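Local atomic coordinates of cellulosomal scaffoldin adaptor protein B (Acetivibrio cellulolyticus, PDB entry 3BWZ), a protein that serves as an adaptor scaffoldin of the cellulosome, represented here by one type II cohesin module, a domain of the kind that binds dockerins. Residues T15-V18 with G19-V22; A57-K60 with S61-P64; L145-W148 with N149-I153. All coordinates share one frame; numbering follows the deposited sequence. Where two conformers were deposited one is given.

Overall arrangement
From the N terminus, contact 1 turns the chain between antiparallel strands 6-11 and 21-29 and also meets strands 111-120 and 158-165. Contact 2 follows in the connection from strand 48-51 to strand 65-66 and joins that loop to strands 77-83 and 111-120. Contact 3 closes the turn by which the chain leaves strand 143-147 on its way to strand 158-165, and meets strand 34-42. The three lie in series along the chain; none nests in or crosses another. Contacts 1 and 3 reach the same sheet but sit on opposite sides of the chain's centre, their own centres about 36 Å apart. The centre of contact 2 lies about 20 Å from that of contact 1.

Contact 1. Residues T15-V18 with G19-V22; sequences TASV and GEIV
A type II beta turn from S17 to E20 reverses the chain between strands 6-11 and 21-29 of the cohesin beta-sandwich. Its closing bond runs from E20 N to S17 O, 3.0 Å. G19 holds the third position of the turn with a positive phi of 88°, the backbone conformation that glycine commonly supplies in this turn type.

The E20 side chain then folds back over the turn. With CG anti to the carbonyl carbon and the chain extended beyond it, CB and CG pass beside S17 O, and the carboxylate arrives at the backbone NH of S17. OE2 accepts this NH at 2.9 Å from S17 N, in a fairly straight bond (164° at the hydrogen) that meets the carboxylate from well above its plane. S17 is therefore gripped twice by E20: its carbonyl by the backbone NH, its own NH by the side chain. The S17 methylene also lies against the carboxylate, CB to OE2 3.4 Å. The other oxygen, OE1, forms a salt bridge with K13, whose ammonium also bonds to I21 O and probably balances the charge of E20. Water 1 links the two sides once more, donating to T15 O at 2.7 Å and to E20 OE1 at 3.0 Å.

On the buried side of the loop the contact is apolar. A16 and V22 both face across the turn, and both also touch V120 and I165 of the neighbouring strands. Through them the loop is attached to strands 111-120 and 158-165. The V22 methyl that lies beside the backbone N makes the touch, CG2 to A16 CB 3.6 Å.

Contact 2. Residues A57-K60 with S61-P64; sequences AYTK and STMP
T59 and T62 exchange hydrogen bonds in both directions. The backbone NH of T59 donates to the hydroxyl of T62, with T59 N 2.8 Å from T62 OG1, while the backbone NH of T62 points back to T59 O in a weak bond of 3.4 Å from T62 N. The hydroxyl of T62 stands beside its own backbone N (chi1 -53°), from where it reaches the chain at T59. Within the same loop the T59 hydroxyl accepts the NH two residues on, with T59 OG1 3.0 Å from S61 N and the bond nearly straight at 166°. The two threonine side chains cross at about a right angle.

The loop is a type I beta turn from T59 to T62, closed by the weak T62 N to T59 O bond; the bond from S61 N to T59 OG1 adds an ST turn at its first residue. It is the bend in the connection between strands 48-51 and 65-66 of the cohesin domain. N82 of strand 77-83 ties the bend to the sandwich, its side-chain amide donating to the carbonyl oxygens of both T59 and T62.

The apolar contacts lie on the inner side. T62 CG2 sits over one face of the Y58 ring in a CH-pi contact, 3.8 Å from the ring centroid and 17° off the normal, a little toward the rim. The same residue thus bonds through its hydroxyl and packs through its methyl. T62 CB adds to this, 3.7 Å from Y58 CG. Y58 and P64 are both buried and both touch V116 of strand 111-120. Apart from these, at the far end of the ring, there is a close approach of Y58 OH to P64 CA, 3.2 Å.

Contact 3. Residues L145-W148 with N149-I153; sequences LFDW and NGDRI
A chi1 of 70° sets the D147 carboxylate between its own backbone N and carbonyl carbon, folded inward over the turn that follows. I153 CG1, beside its backbone N, lies against D147 CB at 3.9 Å and brings CD1 up to the backbone of F146. D147 OD1 takes two backbone NH groups, N149 N at 2.9 Å and D151 N at 3.1 Å, which reach it from opposite faces of the carboxylate plane.

The first of these is an Asx turn, superposed on the type I beta turn from D147 to G150. G150 N closes that turn on D147 O, and D147 N in turn donates to D151 O at 2.8 Å. With G150 at positive phi (89°), this is a classic G1 beta bulge at the turn that leaves strand 143-147, with F146 and R152 bridged beyond it. Past the bulge, I153 N bonds to L145 O at 2.8 Å. F146 CE2 packs on R152 CG, 3.7 Å away. W148, within the turn, meets Y101 edge-to-face.

The D147 and D151 side chains lie side by side and point the same way, their carboxylate planes turned 71° apart, with D147 OD1 4.2 Å from D151 OD2. Water 2 stands between them, donating to D147 OD2 and D151 OD2 and accepting from N149 ND2; water 3 joins D147 OD2 to R152 O. Two backbone NH groups and two waters around D147 would offset the nearby negative charge and probably favour its ionised form.

Contact 1. Residues T15-V18 with G19-V22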
# COMPACT_ATOMS: atom_id res chain seq x y z
N THR A 15 11.07 11.84 -9.71
CA THR A 15 10.70 12.44 -10.97
C THR A 15 10.53 11.29 -11.97
O THR A 15 11.26 10.31 -11.89
CB THR A 15 11.73 13.47 -11.30
OG1 THR A 15 11.79 14.42 -10.22
CG2 THR A 15 11.30 14.18 -12.49
N ALA A 16 9.57 11.42 -12.87
CA ALA A 16 9.31 10.36 -13.83
C ALA A 16 8.63 10.98 -15.05
O ALA A 16 7.67 11.71 -14.93
CB ALA A 16 8.40 9.29 -13.20
N SER A 17 9.14 10.62 -16.22
CA SER A 17 8.58 11.10 -17.47
C SER A 17 7.30 10.36 -17.84
O SER A 17 7.01 9.29 -17.32
CB SER A 17 9.60 10.95 -18.59
OG SER A 17 10.78 11.65 -18.27
N VAL A 18 6.55 10.93 -18.76
CA VAL A 18 5.37 10.27 -19.29
C VAL A 18 5.76 8.86 -19.74
O VAL A 18 6.81 8.64 -20.37
CB VAL A 18 4.76 11.06 -20.43
CG1 VAL A 18 3.60 10.32 -21.02
CG2 VAL A 18 4.32 12.44 -19.92
N GLY A 19 4.91 7.92 -19.39
CA GLY A 19 5.08 6.54 -19.76
C GLY A 19 5.92 5.71 -18.82
O GLY A 19 5.91 4.48 -18.91
N GLU A 20 6.67 6.34 -17.94
CA GLU A 20 7.47 5.58 -17.01
C GLU A 20 6.60 4.91 -15.95
O GLU A 20 5.47 5.34 -15.67
CB GLU A 20 8.48 6.49 -16.31
CG GLU A 20 9.66 6.87 -17.13
CD GLU A 20 10.74 7.54 -16.29
OE1 GLU A 20 11.15 7.00 -15.25
OE2 GLU A 20 11.16 8.62 -16.66
N ILE A 21 7.18 3.89 -15.31
CA ILE A 21 6.55 3.23 -14.18
C ILE A 21 7.17 3.76 -12.89
O ILE A 21 8.40 3.76 -12.73
CB ILE A 21 6.71 1.69 -14.27
CG1 ILE A 21 6.16 1.17 -15.60
CG2 ILE A 21 6.01 1.02 -13.08
CD1 ILE A 21 4.75 1.58 -15.93
N VAL A 22 6.32 4.16 -11.96
CA VAL A 22 6.72 4.56 -10.63
C VAL A 22 6.22 3.47 -9.68
O VAL A 22 5.03 3.11 -9.69
CB VAL A 22 6.06 5.91 -10.26
CG1 VAL A 22 6.34 6.27 -8.79
CG2 VAL A 22 6.52 7.02 -11.19
O HOH W 1 12.71 8.32 -13.08

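Contact 2. Residues A57-K60 with S61-P64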
# COMPACT_ATOMS: atom_id res chain seq x y z
N ALA A 57 -2.99 -3.19 -16.87
CA ALA A 57 -3.80 -2.32 -16.04
C ALA A 57 -4.56 -3.09 -14.98
O ALA A 57 -5.15 -4.13 -15.25
CB ALA A 57 -4.77 -1.54 -16.88
N TYR A 58 -4.59 -2.57 -13.76
CA TYR A 58 -5.49 -3.11 -12.75
C TYR A 58 -6.91 -3.01 -13.25
O TYR A 58 -7.28 -2.01 -13.86
CB TYR A 58 -5.45 -2.29 -11.45
CG TYR A 58 -4.29 -2.53 -10.51
CD1 TYR A 58 -3.04 -2.98 -10.96
CD2 TYR A 58 -4.42 -2.26 -9.16
CE1 TYR A 58 -1.99 -3.16 -10.08
CE2 TYR A 58 -3.38 -2.43 -8.28
CZ TYR A 58 -2.16 -2.86 -8.74
OH TYR A 58 -1.11 -2.99 -7.84
N THR A 59 -7.70 -4.04 -12.90
CA THR A 59 -9.15 -3.98 -13.00
C THR A 59 -9.71 -3.55 -11.64
O THR A 59 -8.98 -3.25 -10.71
CB THR A 59 -9.73 -5.36 -13.33
OG1 THR A 59 -9.59 -6.17 -12.16
CG2 THR A 59 -9.03 -5.98 -14.54
N LYS A 60 -11.03 -3.55 -11.52
CA LYS A 60 -11.71 -3.26 -10.27
C LYS A 60 -11.41 -4.27 -9.17
O LYS A 60 -11.79 -4.02 -8.04
CB LYS A 60 -13.22 -3.15 -10.50
CG LYS A 60 -13.67 -1.98 -11.36
CD LYS A 60 -15.17 -2.10 -11.64
CE LYS A 60 -15.60 -1.35 -12.87
NZ LYS A 60 -16.94 -1.80 -13.31
N SER A 61 -10.79 -5.39 -9.48
CA SER A 61 -10.50 -6.43 -8.48
C SER A 61 -9.02 -6.77 -8.30
O SER A 61 -8.70 -7.60 -7.47
CB SER A 61 -11.27 -7.72 -8.82
OG SER A 61 -10.91 -8.26 -10.08
N THR A 62 -8.13 -6.13 -9.05
CA THR A 62 -6.72 -6.50 -8.99
C THR A 62 -6.10 -6.15 -7.64
O THR A 62 -6.23 -5.04 -7.14
CB THR A 62 -5.92 -5.81 -10.09
OG1 THR A 62 -6.54 -6.05 -11.36
CG2 THR A 62 -4.47 -6.22 -10.10
N MET A 63 -5.38 -7.12 -7.09
CA MET A 63 -4.64 -6.94 -5.87
C MET A 63 -3.26 -6.31 -6.17
O MET A 63 -2.66 -6.59 -7.18
CB MET A 63 -4.50 -8.33 -5.25
CG MET A 63 -3.96 -8.38 -3.88
SD MET A 63 -5.19 -7.82 -2.70
CE MET A 63 -4.14 -7.57 -1.26
N PRO A 64 -2.74 -5.48 -5.25
CA PRO A 64 -1.35 -5.04 -5.35
C PRO A 64 -0.37 -6.20 -5.44
O PRO A 64 -0.67 -7.33 -5.07
CB PRO A 64 -1.15 -4.23 -4.06
CG PRO A 64 -2.51 -3.71 -3.78
CD PRO A 64 -3.39 -4.88 -4.08

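Contact 3. Residues L145-W148 with N149-I153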
# COMPACT_ATOMS: atom_id res chain seq x y z
N LEU A 145 -4.09 -1.84 10.72
CA LEU A 145 -3.06 -2.86 10.91
C LEU A 145 -3.54 -3.85 11.95
O LEU A 145 -4.17 -3.45 12.93
CB LEU A 145 -1.75 -2.21 11.35
CG LEU A 145 -1.25 -1.01 10.53
CD1 LEU A 145 0.10 -0.54 11.09
CD2 LEU A 145 -1.19 -1.31 9.04
N PHE A 146 -3.24 -5.12 11.73
CA PHE A 146 -3.63 -6.20 12.63
C PHE A 146 -2.42 -6.83 13.28
O PHE A 146 -1.37 -6.94 12.65
CB PHE A 146 -4.40 -7.29 11.89
CG PHE A 146 -5.64 -6.80 11.25
CD1 PHE A 146 -5.71 -6.60 9.88
CD2 PHE A 146 -6.76 -6.54 12.00
CE1 PHE A 146 -6.87 -6.13 9.30
CE2 PHE A 146 -7.94 -6.08 11.41
CZ PHE A 146 -7.97 -5.87 10.07
N ASP A 147 -2.58 -7.30 14.51
CA ASP A 147 -1.58 -8.11 15.18
C ASP A 147 -1.90 -9.60 15.02
O ASP A 147 -2.90 -10.00 14.41
CB ASP A 147 -1.42 -7.68 16.65
CG ASP A 147 -2.59 -8.04 17.54
OD1 ASP A 147 -3.34 -8.98 17.24
OD2 ASP A 147 -2.76 -7.33 18.58
N TRP A 148 -1.03 -10.43 15.56
CA TRP A 148 -1.13 -11.86 15.34
C TRP A 148 -2.12 -12.57 16.24
O TRP A 148 -2.23 -13.78 16.18
CB TRP A 148 0.25 -12.52 15.32
CG TRP A 148 1.04 -12.50 16.58
CD1 TRP A 148 0.64 -12.18 17.83
CD2 TRP A 148 2.40 -12.95 16.69
NE1 TRP A 148 1.67 -12.38 18.71
CE2 TRP A 148 2.76 -12.87 18.03
CE3 TRP A 148 3.33 -13.45 15.77
CZ2 TRP A 148 4.01 -13.24 18.49
CZ3 TRP A 148 4.57 -13.83 16.22
CH2 TRP A 148 4.90 -13.73 17.57
N ASN A 149 -2.84 -11.80 17.06
CA ASN A 149 -4.04 -12.29 17.71
C ASN A 149 -5.31 -11.96 16.94
O ASN A 149 -6.40 -12.33 17.35
CB ASN A 149 -4.17 -11.74 19.12
CG ASN A 149 -3.02 -12.13 20.00
OD1 ASN A 149 -2.61 -13.29 20.00
ND2 ASN A 149 -2.47 -11.17 20.72
N GLY A 150 -5.18 -11.25 15.82
CA GLY A 150 -6.31 -10.84 15.01
C GLY A 150 -6.92 -9.50 15.43
O GLY A 150 -7.95 -9.09 14.88
N ASP A 151 -6.29 -8.83 16.38
CA ASP A 151 -6.78 -7.55 16.86
C ASP A 151 -6.18 -6.42 16.06
O ASP A 151 -5.06 -6.48 15.61
CB ASP A 151 -6.44 -7.37 18.33
CG ASP A 151 -7.09 -8.41 19.21
OD1 ASP A 151 -8.26 -8.76 18.95
OD2 ASP A 151 -6.42 -8.91 20.13
N ARG A 152 -6.92 -5.33 15.96
CA ARG A 152 -6.40 -4.11 15.37
C ARG A 152 -5.35 -3.50 16.27
O ARG A 152 -5.48 -3.50 17.51
CB ARG A 152 -7.50 -3.09 15.11
CG ARG A 152 -8.40 -3.48 13.99
CD ARG A 152 -9.45 -2.42 13.66
NE ARG A 152 -10.27 -2.23 14.82
CZ ARG A 152 -10.13 -1.30 15.76
NH1 ARG A 152 -9.27 -0.28 15.68
NH2 ARG A 152 -10.95 -1.37 16.79
N ILE A 153 -4.32 -2.98 15.65
CA ILE A 153 -3.31 -2.18 16.32
C ILE A 153 -3.80 -0.76 16.23
O ILE A 153 -3.74 -0.13 15.18
CB ILE A 153 -1.96 -2.39 15.64
CG1 ILE A 153 -1.54 -3.86 15.75
CG2 ILE A 153 -0.89 -1.46 16.24
CD1 ILE A 153 -0.34 -4.25 14.92
O HOH W 2 -3.88 -8.58 20.70
O HOH W 3 -3.58 -4.72 19.21